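Local coordinates for protein autoinducer 2 sensor kinase/phosphatase luxQ (Vibrio cholerae, PDB 3C38) that senses autoinducer 2 bound to LuxP through its periplasmic domain and switches between histidine kinase and phosphatase activity in quorum sensing, at residues 31-36 with 221-226; 27-32 with 173-178. All blocks are in the same frame, centred on the assembly; numbering follows the deposited sequence.

Interaction 1: 31-36 with 221-226; sequences SLFDFR and TFLEVE
The ring of F33 lies against L223, with methyl CD1 of the leucine over its centre. This CH-pi contact places L223 CD1 3.7 Å from the centroid of the F33 ring and 9° off the ring normal, so the methyl meets all six ring carbons rather than one side of the ring. F33 reaches across because its CG stands anti to the backbone N (chi1 180°), and the second methyl of L223, CD2, sits back near CB and CG of F33.

The edge of the same ring meets the strand further on. F33 CE1 is 3.6 Å from the carbonyl oxygen E224 O, which lies near the ring plane. V225 CG2 touches the same carbon, F33 CE1, at 3.9 Å, completing the apolar part of the contact. L137 of strand 134-143 touches both F33 and V225.

In the Cache-type periplasmic domain of LuxQ, this contact joins the long helix 22-47 to edge strand 216-225 of the four-stranded antiparallel sheet. The segment axes approach to 9.0 Å at 33°, with helix and strand running in broadly the same direction; beside the strand in the sheet, the backbone of L223 is paired with L232 of strand 228-239.

The polar link is by water. One water donates to D34 OD1 at 2.8 Å and also to E224 O at 2.7 Å, bridging a carboxylate and a carbonyl whose own oxygens, D34 OD1 and E224 O, are 4.2 Å apart. D34 OD1 is gripped a second time by Q30 NE2, one turn earlier on the helix.

Interaction 2: 27-32 with 173-178; sequences SLIQSL and SGSNSE
L32 and L28, one turn apart on helix 22-47, face the end of helix 165-174, where the CA atoms of L32 and G174 are 6.8 Å apart and those of I29 and S175 6.5 Å. The chain leaves that second helix through a Schellman motif: N176 takes a positive phi (54°), and its N bonds back to S173 O. Here, within the LuxQ periplasmic domain of the Cache clan, the contact pins the turn leading into strand 179-184 against the long N-terminal helix.

The touching is apolar, leucine methyls against the backbone and a serine methylene. L32 CD1 presses on the peptide joining G174 to S175, lying 3.3 Å from G174 C, while L32 CD2 stands over G174 CA at 4.1 Å.

S175 CB sits in the notch formed by the two leucine methyls, 3.7 Å from L32 CD1 and 3.7 Å from L28 CD2. CD2 of L28 also packs on S175 CA; the CG that carries it is anti to the backbone N (chi1 168°). I29 adds a looser touch through CG1, also at S175 CB.

The serine hydroxyl serves its own side of the contact. OG of S175 lies between the backbone N and the carbonyl carbon and has both I171 O and R172 O, in the last turn of its helix, within hydrogen-bonding reach; its one proton can serve them only in turn or by sharing. S177 OG lies close to S175 OG.

On the long helix, L28 O accepts two bonds, the regular one from L32 N and a second from the S31 hydroxyl, whose OG is 2.7 Å from L28 O and tilted 17° from the carbonyl plane.

Overall arrangement
Both contacts start from helix 22-47 and share S31 and L32, and their centres lie 10 Å apart on the same side of the chain's centre. In interaction 1 the helix rests on strand 216-225; in interaction 2 it meets the turn after helix 165-174, nearer the surface. Q30 joins them directly: its OE1 is 2.8 Å from E224 N, a probable hydrogen bond, and 3.4 Å from L223 CA. I29 spans both as well, with CD1 4.1 Å from T221 OG1. Together they tie the long helix to two elements of the periplasmic sensor domain; the kinase and phosphatase activities belong to the whole protein.

Interaction 1: 31-36 with 221-226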
loop_
_atom_site.group_PDB
_atom_site.type_symbol
_atom_site.label_atom_id
_atom_site.label_comp_id
_atom_site.label_asym_id
_atom_site.label_seq_id
_atom_site.Cartn_x
_atom_site.Cartn_y
_atom_site.Cartn_z
ATOM N N SER A 31 5.956 -12.722 4.231
ATOM C CA SER A 31 6.912 -11.985 5.057
ATOM C C SER A 31 7.473 -10.801 4.290
ATOM O O SER A 31 7.675 -9.722 4.855
ATOM C CB SER A 31 8.059 -12.893 5.531
ATOM O OG SER A 31 8.944 -13.217 4.474
ATOM N N LEU A 32 7.731 -11.007 3.003
ATOM C CA LEU A 32 8.238 -9.928 2.182
ATOM C C LEU A 32 7.172 -8.834 2.146
ATOM O O LEU A 32 7.488 -7.650 2.263
ATOM C CB LEU A 32 8.584 -10.455 0.791
ATOM C CG LEU A 32 9.916 -11.232 0.814
ATOM C CD1 LEU A 32 10.127 -11.970 -0.503
ATOM C CD2 LEU A 32 11.077 -10.246 1.061
ATOM N N PHE A 33 5.908 -9.232 2.033
ATOM C CA PHE A 33 4.793 -8.279 2.032
ATOM C C PHE A 33 4.769 -7.554 3.388
ATOM O O PHE A 33 4.756 -6.323 3.448
ATOM C CB PHE A 33 3.480 -9.025 1.809
ATOM C CG PHE A 33 2.259 -8.145 1.800
ATOM C CD1 PHE A 33 1.265 -8.307 2.768
ATOM C CD2 PHE A 33 2.078 -7.179 0.809
ATOM C CE1 PHE A 33 0.092 -7.511 2.743
ATOM C CE2 PHE A 33 0.926 -6.390 0.779
ATOM C CZ PHE A 33 -0.069 -6.561 1.750
ATOM N N ASP A 34 4.773 -8.320 4.474
ATOM C CA ASP A 34 4.776 -7.742 5.822
ATOM C C ASP A 34 5.925 -6.754 5.972
ATOM O O ASP A 34 5.761 -5.671 6.537
ATOM C CB ASP A 34 4.955 -8.826 6.891
ATOM C CG ASP A 34 3.812 -9.798 6.935
ATOM O OD1 ASP A 34 2.713 -9.433 6.466
ATOM O OD2 ASP A 34 4.011 -10.920 7.459
ATOM N N PHE A 35 7.090 -7.137 5.465
ATOM C CA PHE A 35 8.263 -6.282 5.558
ATOM C C PHE A 35 8.017 -4.872 5.006
ATOM O O PHE A 35 8.382 -3.878 5.647
ATOM C CB PHE A 35 9.461 -6.929 4.848
ATOM C CG PHE A 35 10.746 -6.178 5.046
ATOM C CD1 PHE A 35 11.415 -6.229 6.269
ATOM C CD2 PHE A 35 11.251 -5.359 4.038
ATOM C CE1 PHE A 35 12.573 -5.465 6.491
ATOM C CE2 PHE A 35 12.403 -4.590 4.243
ATOM C CZ PHE A 35 13.066 -4.643 5.476
ATOM N N ARG A 36 7.402 -4.771 3.829
ATOM C CA ARG A 36 7.139 -3.455 3.251
ATOM C C ARG A 36 6.156 -2.646 4.116
ATOM O O ARG A 36 6.347 -1.448 4.335
ATOM C CB ARG A 36 6.586 -3.586 1.827
ATOM C CG ARG A 36 6.354 -2.246 1.159
ATOM C CD ARG A 36 7.692 -1.553 0.840
ATOM N NE ARG A 36 7.594 -0.092 0.722
ATOM C CZ ARG A 36 6.761 0.563 -0.088
ATOM N NH1 ARG A 36 5.921 -0.095 -0.884
ATOM N NH2 ARG A 36 6.769 1.891 -0.101
ATOM N N THR A 221 -1.028 -17.449 -3.243
ATOM C CA THR A 221 -0.852 -16.989 -1.873
ATOM C C THR A 221 -1.776 -15.827 -1.574
ATOM O O THR A 221 -1.632 -14.749 -2.153
ATOM C CB THR A 221 0.588 -16.510 -1.591
ATOM O OG1 THR A 221 1.501 -17.599 -1.746
ATOM C CG2 THR A 221 0.695 -15.982 -0.161
ATOM N N PHE A 222 -2.738 -16.048 -0.684
ATOM C CA PHE A 222 -3.639 -14.975 -0.315
ATOM C C PHE A 222 -2.984 -14.261 0.852
ATOM O O PHE A 222 -2.705 -14.859 1.888
ATOM C CB PHE A 222 -5.017 -15.527 0.041
ATOM C CG PHE A 222 -5.832 -15.905 -1.164
ATOM C CD1 PHE A 222 -5.600 -17.104 -1.831
ATOM C CD2 PHE A 222 -6.788 -15.027 -1.672
ATOM C CE1 PHE A 222 -6.314 -17.428 -3.002
ATOM C CE2 PHE A 222 -7.507 -15.335 -2.834
ATOM C CZ PHE A 222 -7.269 -16.539 -3.502
ATOM N N LEU A 223 -2.698 -12.982 0.650
ATOM C CA LEU A 223 -2.031 -12.162 1.652
ATOM C C LEU A 223 -2.881 -11.792 2.864
ATOM O O LEU A 223 -4.064 -11.451 2.747
ATOM C CB LEU A 223 -1.516 -10.859 1.006
ATOM C CG LEU A 223 -0.550 -11.008 -0.179
ATOM C CD1 LEU A 223 -0.218 -9.642 -0.772
ATOM C CD2 LEU A 223 0.709 -11.730 0.291
ATOM N N GLU A 224 -2.262 -11.856 4.034
ATOM C CA GLU A 224 -2.947 -11.451 5.254
ATOM C C GLU A 224 -2.486 -10.018 5.528
ATOM O O GLU A 224 -1.337 -9.662 5.259
ATOM C CB GLU A 224 -2.552 -12.335 6.440
ATOM C CG GLU A 224 -2.875 -13.802 6.275
ATOM C CD GLU A 224 -2.699 -14.581 7.568
ATOM O OE1 GLU A 224 -1.765 -14.269 8.342
ATOM O OE2 GLU A 224 -3.490 -15.517 7.801
ATOM N N VAL A 225 -3.400 -9.194 6.015
ATOM C CA VAL A 225 -3.088 -7.819 6.379
ATOM C C VAL A 225 -3.432 -7.771 7.867
ATOM O O VAL A 225 -4.581 -7.994 8.247
ATOM C CB VAL A 225 -3.963 -6.815 5.604
ATOM C CG1 VAL A 225 -3.863 -5.430 6.236
ATOM C CG2 VAL A 225 -3.513 -6.752 4.162
ATOM N N GLU A 226 -2.439 -7.508 8.708
ATOM C CA GLU A 226 -2.669 -7.476 10.155
ATOM C C GLU A 226 -3.163 -8.865 10.561
ATOM O O GLU A 226 -4.150 -8.996 11.279
ATOM C CB GLU A 226 -3.737 -6.432 10.525
ATOM C CG GLU A 226 -3.392 -4.970 10.208
ATOM C CD GLU A 226 -2.192 -4.448 10.987
ATOM O OE1 GLU A 226 -1.639 -5.189 11.833
ATOM O OE2 GLU A 226 -1.799 -3.294 10.752
HETATM O O HOH W 1 0.353 -7.887 6.380
#

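Interaction 2: 27-32 with 173-178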
loop_
_atom_site.group_PDB
_atom_site.type_symbol
_atom_site.label_atom_id
_atom_site.label_comp_id
_atom_site.label_asym_id
_atom_site.label_seq_id
_atom_site.Cartn_x
_atom_site.Cartn_y
_atom_site.Cartn_z
ATOM N N SER A 27 4.882 -18.574 2.519
ATOM C CA SER A 27 5.288 -18.038 3.810
ATOM C C SER A 27 6.249 -16.878 3.595
ATOM O O SER A 27 6.127 -15.827 4.230
ATOM C CB SER A 27 5.967 -19.137 4.641
ATOM O OG SER A 27 6.515 -18.609 5.838
ATOM N N LEU A 28 7.204 -17.085 2.696
ATOM C CA LEU A 28 8.190 -16.074 2.378
ATOM C C LEU A 28 7.532 -14.855 1.724
ATOM O O LEU A 28 7.819 -13.710 2.085
ATOM C CB LEU A 28 9.252 -16.674 1.450
ATOM C CG LEU A 28 10.243 -15.729 0.756
ATOM C CD1 LEU A 28 10.986 -14.857 1.779
ATOM C CD2 LEU A 28 11.228 -16.574 -0.053
ATOM N N ILE A 29 6.643 -15.103 0.767
ATOM C CA ILE A 29 5.959 -14.016 0.076
ATOM C C ILE A 29 5.241 -13.114 1.073
ATOM O O ILE A 29 5.316 -11.874 0.990
ATOM C CB ILE A 29 4.975 -14.576 -0.973
ATOM C CG1 ILE A 29 5.787 -15.165 -2.138
ATOM C CG2 ILE A 29 4.030 -13.486 -1.455
ATOM C CD1 ILE A 29 4.996 -16.004 -3.119
ATOM N N GLN A 30 4.571 -13.749 2.030
ATOM C CA GLN A 30 3.840 -13.040 3.071
ATOM C C GLN A 30 4.779 -12.185 3.918
ATOM O O GLN A 30 4.438 -11.054 4.278
ATOM C CB GLN A 30 3.111 -14.036 3.980
ATOM C CG GLN A 30 2.367 -13.399 5.147
ATOM C CD GLN A 30 1.203 -12.546 4.704
ATOM O OE1 GLN A 30 0.314 -13.013 3.997
ATOM N NE2 GLN A 30 1.199 -11.286 5.117
ATOM N N SER A 31 5.956 -12.722 4.231
ATOM C CA SER A 31 6.912 -11.985 5.057
ATOM C C SER A 31 7.473 -10.801 4.290
ATOM O O SER A 31 7.675 -9.722 4.855
ATOM C CB SER A 31 8.059 -12.893 5.531
ATOM O OG SER A 31 8.944 -13.217 4.474
ATOM N N LEU A 32 7.731 -11.007 3.003
ATOM C CA LEU A 32 8.238 -9.928 2.182
ATOM C C LEU A 32 7.172 -8.834 2.146
ATOM O O LEU A 32 7.488 -7.650 2.263
ATOM C CB LEU A 32 8.584 -10.455 0.791
ATOM C CG LEU A 32 9.916 -11.232 0.814
ATOM C CD1 LEU A 32 10.127 -11.970 -0.503
ATOM C CD2 LEU A 32 11.077 -10.246 1.061
ATOM N N SER A 173 11.849 -10.458 -6.389
ATOM C CA SER A 173 13.279 -10.628 -6.202
ATOM C C SER A 173 13.578 -11.188 -4.814
ATOM O O SER A 173 14.341 -12.150 -4.682
ATOM C CB SER A 173 14.018 -9.304 -6.419
ATOM O OG SER A 173 13.704 -8.361 -5.413
ATOM N N GLY A 174 12.960 -10.599 -3.795
ATOM C CA GLY A 174 13.162 -11.051 -2.432
ATOM C C GLY A 174 12.854 -12.524 -2.236
ATOM O O GLY A 174 13.384 -13.155 -1.317
ATOM N N SER A 175 11.998 -13.078 -3.090
ATOM C CA SER A 175 11.640 -14.486 -2.996
ATOM C C SER A 175 12.293 -15.274 -4.125
ATOM O O SER A 175 12.090 -16.481 -4.250
ATOM C CB SER A 175 10.117 -14.657 -3.068
ATOM O OG SER A 175 9.593 -14.180 -4.297
ATOM N N ASN A 176 13.075 -14.578 -4.942
ATOM C CA ASN A 176 13.761 -15.183 -6.078
ATOM C C ASN A 176 12.798 -15.928 -6.993
ATOM O O ASN A 176 13.151 -16.947 -7.585
ATOM C CB ASN A 176 14.853 -16.134 -5.593
ATOM C CG ASN A 176 15.934 -15.416 -4.794
ATOM O OD1 ASN A 176 15.930 -15.434 -3.556
ATOM N ND2 ASN A 176 16.857 -14.761 -5.501
ATOM N N SER A 177 11.580 -15.408 -7.110
ATOM C CA SER A 177 10.566 -16.025 -7.948
ATOM C C SER A 177 10.763 -15.634 -9.404
ATOM O O SER A 177 11.282 -14.559 -9.704
ATOM C CB SER A 177 9.168 -15.597 -7.490
ATOM O OG SER A 177 8.911 -16.001 -6.156
ATOM N N GLU A 178 10.345 -16.518 -10.303
ATOM C CA GLU A 178 10.451 -16.284 -11.741
ATOM C C GLU A 178 9.594 -15.094 -12.137
ATOM O O GLU A 178 10.041 -14.188 -12.838
ATOM C CB GLU A 178 9.929 -17.489 -12.504
ATOM C CG GLU A 178 10.949 -18.286 -13.257
ATOM C CD GLU A 178 10.282 -19.394 -14.045
ATOM O OE1 GLU A 178 9.682 -19.099 -15.111
ATOM O OE2 GLU A 178 10.341 -20.550 -13.572
#